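Possible galactose mutarotase (Streptomyces platensis subsp. rosaceus, PDB 4RNL) probably interconverts the alpha and beta anomers of galactose or a related aldose, though its function is not established. Local coordinates at residues A162-S167 with E335-F340; P255-E260 with A271-E276. All blocks are in the same frame, centred on the assembly; numbering follows the deposited sequence. Where two conformers were deposited one is given.

Interaction 1. Residues A162-S167 with E335-F340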
# COMPACT_ATOMS: atom_id res chain seq x y z
N ALA A 162 1.79 5.42 -15.91
CA ALA A 162 0.85 4.96 -14.88
C ALA A 162 1.08 3.51 -14.49
O ALA A 162 1.11 2.63 -15.34
CB ALA A 162 -0.59 5.14 -15.36
N LEU A 163 1.23 3.27 -13.18
CA LEU A 163 1.31 1.91 -12.65
C LEU A 163 -0.06 1.51 -12.12
O LEU A 163 -0.63 2.19 -11.27
CB LEU A 163 2.30 1.85 -11.48
CG LEU A 163 2.33 0.54 -10.69
CD1 LEU A 163 2.92 -0.57 -11.54
CD2 LEU A 163 3.13 0.72 -9.40
N ARG A 164 -0.58 0.38 -12.61
CA ARG A 164 -1.90 -0.09 -12.17
C ARG A 164 -1.76 -1.36 -11.35
O ARG A 164 -1.05 -2.28 -11.73
CB ARG A 164 -2.82 -0.34 -13.38
CG ARG A 164 -4.16 -0.96 -13.02
CD ARG A 164 -5.00 -1.28 -14.25
NE ARG A 164 -5.76 -0.13 -14.72
CZ ARG A 164 -5.41 0.64 -15.75
NH1 ARG A 164 -4.30 0.37 -16.42
NH2 ARG A 164 -6.16 1.67 -16.10
N ILE A 165 -2.43 -1.40 -10.20
CA ILE A 165 -2.41 -2.62 -9.38
C ILE A 165 -3.85 -3.08 -9.15
O ILE A 165 -4.64 -2.36 -8.54
CB ILE A 165 -1.74 -2.40 -8.01
CG1 ILE A 165 -0.31 -1.87 -8.19
CG2 ILE A 165 -1.67 -3.71 -7.23
CD1 ILE A 165 0.38 -1.48 -6.86
N VAL A 166 -4.19 -4.26 -9.65
CA VAL A 166 -5.54 -4.80 -9.47
C VAL A 166 -5.44 -6.03 -8.59
O VAL A 166 -4.70 -6.96 -8.91
CB VAL A 166 -6.18 -5.18 -10.83
CG1 VAL A 166 -7.59 -5.76 -10.63
CG2 VAL A 166 -6.20 -3.97 -11.75
N SER A 167 -6.17 -6.04 -7.48
CA SER A 167 -6.13 -7.17 -6.56
C SER A 167 -7.47 -7.91 -6.63
O SER A 167 -8.53 -7.29 -6.53
CB SER A 167 -5.85 -6.71 -5.13
OG SER A 167 -4.71 -5.85 -5.09
N GLU A 335 -8.82 -1.86 -7.15
CA GLU A 335 -7.94 -1.35 -8.18
C GLU A 335 -7.44 0.03 -7.80
O GLU A 335 -8.23 0.91 -7.45
CB GLU A 335 -8.66 -1.30 -9.53
CG GLU A 335 -7.83 -0.61 -10.64
CD GLU A 335 -8.56 -0.53 -11.97
OE1 GLU A 335 -9.76 -0.86 -12.02
OE2 GLU A 335 -7.93 -0.13 -12.98
N THR A 336 -6.13 0.21 -7.88
CA THR A 336 -5.50 1.48 -7.58
C THR A 336 -4.51 1.81 -8.71
O THR A 336 -3.83 0.92 -9.22
CB THR A 336 -4.82 1.45 -6.19
OG1 THR A 336 -5.84 1.26 -5.18
CG2 THR A 336 -4.11 2.77 -5.91
N VAL A 337 -4.48 3.07 -9.13
CA VAL A 337 -3.60 3.47 -10.22
C VAL A 337 -2.74 4.63 -9.74
O VAL A 337 -3.26 5.61 -9.19
CB VAL A 337 -4.39 3.92 -11.47
CG1 VAL A 337 -3.43 4.29 -12.60
CG2 VAL A 337 -5.37 2.84 -11.92
N TYR A 338 -1.43 4.51 -9.94
CA TYR A 338 -0.51 5.58 -9.60
C TYR A 338 -0.09 6.23 -10.91
O TYR A 338 0.70 5.65 -11.65
CB TYR A 338 0.74 5.00 -8.93
CG TYR A 338 0.50 4.31 -7.60
CD1 TYR A 338 -0.07 3.05 -7.53
CD2 TYR A 338 0.90 4.92 -6.41
CE1 TYR A 338 -0.27 2.41 -6.32
CE2 TYR A 338 0.72 4.29 -5.20
CZ TYR A 338 0.13 3.04 -5.15
OH TYR A 338 -0.05 2.43 -3.94
N ALA A 339 -0.60 7.42 -11.20
CA ALA A 339 -0.30 8.10 -12.46
C ALA A 339 0.67 9.25 -12.23
O ALA A 339 0.34 10.23 -11.55
CB ALA A 339 -1.59 8.60 -13.12
N PHE A 340 1.87 9.13 -12.79
CA PHE A 340 2.91 10.14 -12.60
C PHE A 340 2.94 11.11 -13.77
O PHE A 340 2.70 10.73 -14.92
CB PHE A 340 4.29 9.48 -12.42
CG PHE A 340 4.40 8.66 -11.15
CD1 PHE A 340 3.96 7.35 -11.11
CD2 PHE A 340 4.92 9.23 -9.99
CE1 PHE A 340 4.04 6.60 -9.94
CE2 PHE A 340 5.01 8.50 -8.82
CZ PHE A 340 4.56 7.18 -8.79

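Interaction 2. Residues P255-E260 with A271-E276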
# COMPACT_ATOMS: atom_id res chain seq x y z
N PRO A 255 -12.21 3.02 -10.69
CA PRO A 255 -11.38 3.94 -9.92
C PRO A 255 -11.59 5.40 -10.32
O PRO A 255 -11.94 5.68 -11.47
CB PRO A 255 -9.95 3.49 -10.25
CG PRO A 255 -10.08 2.80 -11.58
CD PRO A 255 -11.42 2.15 -11.58
N ARG A 256 -11.38 6.31 -9.37
CA ARG A 256 -11.41 7.74 -9.65
C ARG A 256 -10.28 8.38 -8.86
O ARG A 256 -9.85 7.83 -7.84
CB ARG A 256 -12.77 8.36 -9.29
CG ARG A 256 -13.00 8.67 -7.79
CD ARG A 256 -12.98 7.43 -6.90
NE ARG A 256 -13.68 7.64 -5.62
CZ ARG A 256 -13.66 6.79 -4.60
NH1 ARG A 256 -14.33 7.06 -3.49
NH2 ARG A 256 -12.96 5.66 -4.69
N THR A 257 -9.78 9.52 -9.33
CA THR A 257 -8.68 10.20 -8.65
C THR A 257 -9.13 10.67 -7.27
O THR A 257 -10.14 11.36 -7.15
CB THR A 257 -8.22 11.42 -9.46
OG1 THR A 257 -7.79 10.98 -10.76
CG2 THR A 257 -7.07 12.14 -8.75
N VAL A 258 -8.40 10.28 -6.24
CA VAL A 258 -8.77 10.63 -4.86
C VAL A 258 -7.66 11.39 -4.16
O VAL A 258 -7.88 11.98 -3.09
CB VAL A 258 -9.12 9.39 -4.02
CG1 VAL A 258 -10.35 8.67 -4.58
CG2 VAL A 258 -7.91 8.45 -3.94
N ALA A 259 -6.47 11.39 -4.74
CA ALA A 259 -5.34 12.07 -4.13
C ALA A 259 -4.42 12.62 -5.19
O ALA A 259 -4.17 11.97 -6.20
CB ALA A 259 -4.58 11.13 -3.21
N GLU A 260 -3.91 13.83 -4.95
CA GLU A 260 -2.89 14.41 -5.82
C GLU A 260 -1.75 14.88 -4.94
O GLU A 260 -1.94 15.71 -4.05
CB GLU A 260 -3.46 15.60 -6.61
CG GLU A 260 -4.50 15.17 -7.66
CD GLU A 260 -5.21 16.35 -8.29
OE1 GLU A 260 -5.15 17.46 -7.72
OE2 GLU A 260 -5.83 16.17 -9.37
N ALA A 271 -1.04 11.40 -9.34
CA ALA A 271 -2.49 11.33 -9.18
C ALA A 271 -2.82 9.88 -8.84
O ALA A 271 -2.50 8.97 -9.61
CB ALA A 271 -3.20 11.76 -10.46
N LEU A 272 -3.44 9.68 -7.69
CA LEU A 272 -3.76 8.35 -7.20
C LEU A 272 -5.25 8.11 -7.37
O LEU A 272 -6.06 8.86 -6.82
CB LEU A 272 -3.41 8.26 -5.70
CG LEU A 272 -3.47 6.88 -5.04
CD1 LEU A 272 -2.50 5.93 -5.71
CD2 LEU A 272 -3.19 6.94 -3.54
N ALA A 273 -5.61 7.07 -8.13
CA ALA A 273 -7.02 6.74 -8.36
C ALA A 273 -7.32 5.38 -7.76
O ALA A 273 -6.46 4.49 -7.78
CB ALA A 273 -7.34 6.76 -9.83
N THR A 274 -8.52 5.21 -7.22
CA THR A 274 -8.85 3.95 -6.56
C THR A 274 -10.34 3.67 -6.52
O THR A 274 -11.17 4.57 -6.65
CB THR A 274 -8.29 3.90 -5.12
OG1 THR A 274 -8.39 2.56 -4.60
CG2 THR A 274 -9.05 4.86 -4.19
N THR A 275 -10.67 2.39 -6.35
CA THR A 275 -12.04 1.94 -6.11
C THR A 275 -12.36 1.97 -4.62
O THR A 275 -13.53 1.90 -4.22
CB THR A 275 -12.20 0.50 -6.59
OG1 THR A 275 -11.16 -0.30 -6.01
CG2 THR A 275 -12.10 0.42 -8.11
N GLU A 276 -11.33 2.07 -3.79
CA GLU A 276 -11.48 1.95 -2.33
C GLU A 276 -12.19 3.14 -1.69
O GLU A 276 -12.15 4.26 -2.21
CB GLU A 276 -10.09 1.79 -1.69
CG GLU A 276 -9.41 0.47 -2.01
CD GLU A 276 -10.05 -0.71 -1.28
OE1 GLU A 276 -10.56 -0.51 -0.16
OE2 GLU A 276 -10.04 -1.83 -1.83

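Interaction 1. Residues A162-S167 with E335-F340
In the conformer given for Arg164, one of two, Arg164 and Glu335 both leave the backbone with CG anti to the backbone N (chi1 174° and 173°), and the arginine chain bends at chi3. These side chains sit on two antiparallel neighbours in a large sheet of the beta-sandwich fold known from galactose mutarotases. In that conformer Arg164 NE gives Glu335 OE2 a hydrogen bond of 2.8 Å within a salt bridge. OE2 lies in the guanidinium plane, with the carboxylate plane turned 57° from it; Glu335 OE1 forms a salt bridge with Arg333.

Val337 lies beside Arg164 on the same face, and its CG1 is 4.1 Å from Ala162 CB. Val166 CG2 rests 3.9 Å from Glu335 CG, an apolar flank to the acid. The opposite face carries Leu163, Ile165, Thr336 and Tyr338, all buried. Thr336 OG1 is held there by Thr309 and Thr274, and Asn181 of strand 180-185 touches both Ile165 and Tyr338.

Two hydrogen-bonded pairs, Leu163 with Tyr338 and Ile165 with Thr336, fix the register with four backbone bonds. The one from Ile165 N to Thr336 O is nearly straight at 2.9 Å. Leu163 O, besides accepting from Tyr338 N, lies at the edge of the tyrosine ring, and farther along Ile165 CD1 approaches Tyr338 CE1 at 4.0 Å.

Interaction 2. Residues P255-E260 with A271-E276
Pro255 opens the contact by laying its ring next to Thr275, with CD 3.9 Å from Thr275 CG2, while its CB packs on Ala273 CB. Arg256 follows and binds twice to one carbonyl: its backbone N at 3.2 Å and its NH2 at 2.9 Å reach Thr274 O from opposite faces of the carbonyl plane. Its CG stands between the backbone N and the carbonyl carbon (chi1 80°), and the chain then bends at chi2 (-63°). Arg256 NH2 also donates to Glu276 O at 3.0 Å. Thr274 OG1 accepts from Glu276 N, an ST turn, and is also hydrogen-bonded to Thr336 OG1.

Thr257 pairs with Ala273, and then the register slips. Val258 N and Ala259 N both point at Leu272 O, at 2.8 and 3.3 Å, a classic beta bulge. Val258 CG1 sits 3.5 Å above one face of the Arg256 guanidinium, toward its rim, while its CG2 meets Thr274 CG2. Within the bulge, Ala259 CB packs on Leu272 CB at 4.0 Å.

The pair forms the hairpin of strands 256-262 and 268-274, flanked in its sheet by strands 199-202 and 332-342. Leu272 reaches across to Leu307 and Thr309 of strand 305-310 and, with Ala259, to Leu279 of strand 278-282.

Overall arrangement
Interactions 1 and 2 are side by side in one antiparallel sheet, their centres about 9 Å apart. Strand 332-342 pairs with 162-171 in interaction 1 and with 268-274 of the interaction 2 hairpin on its other edge, through probable backbone hydrogen bonds from Val337 N to Ala273 O and from Ala271 N to Ala339 O. Along the chain the hairpin comes between the two strands of interaction 1, whose segments are 168 residues apart. The late strand 332-342 therefore slots between 162-171 and the hairpin. Both contacts reach strand 305-310 of the second large sheet; interaction 1 also meets 180-185 and interaction 2 meets 278-282, consistent with the sheets packing together as in the mutarotase sandwich.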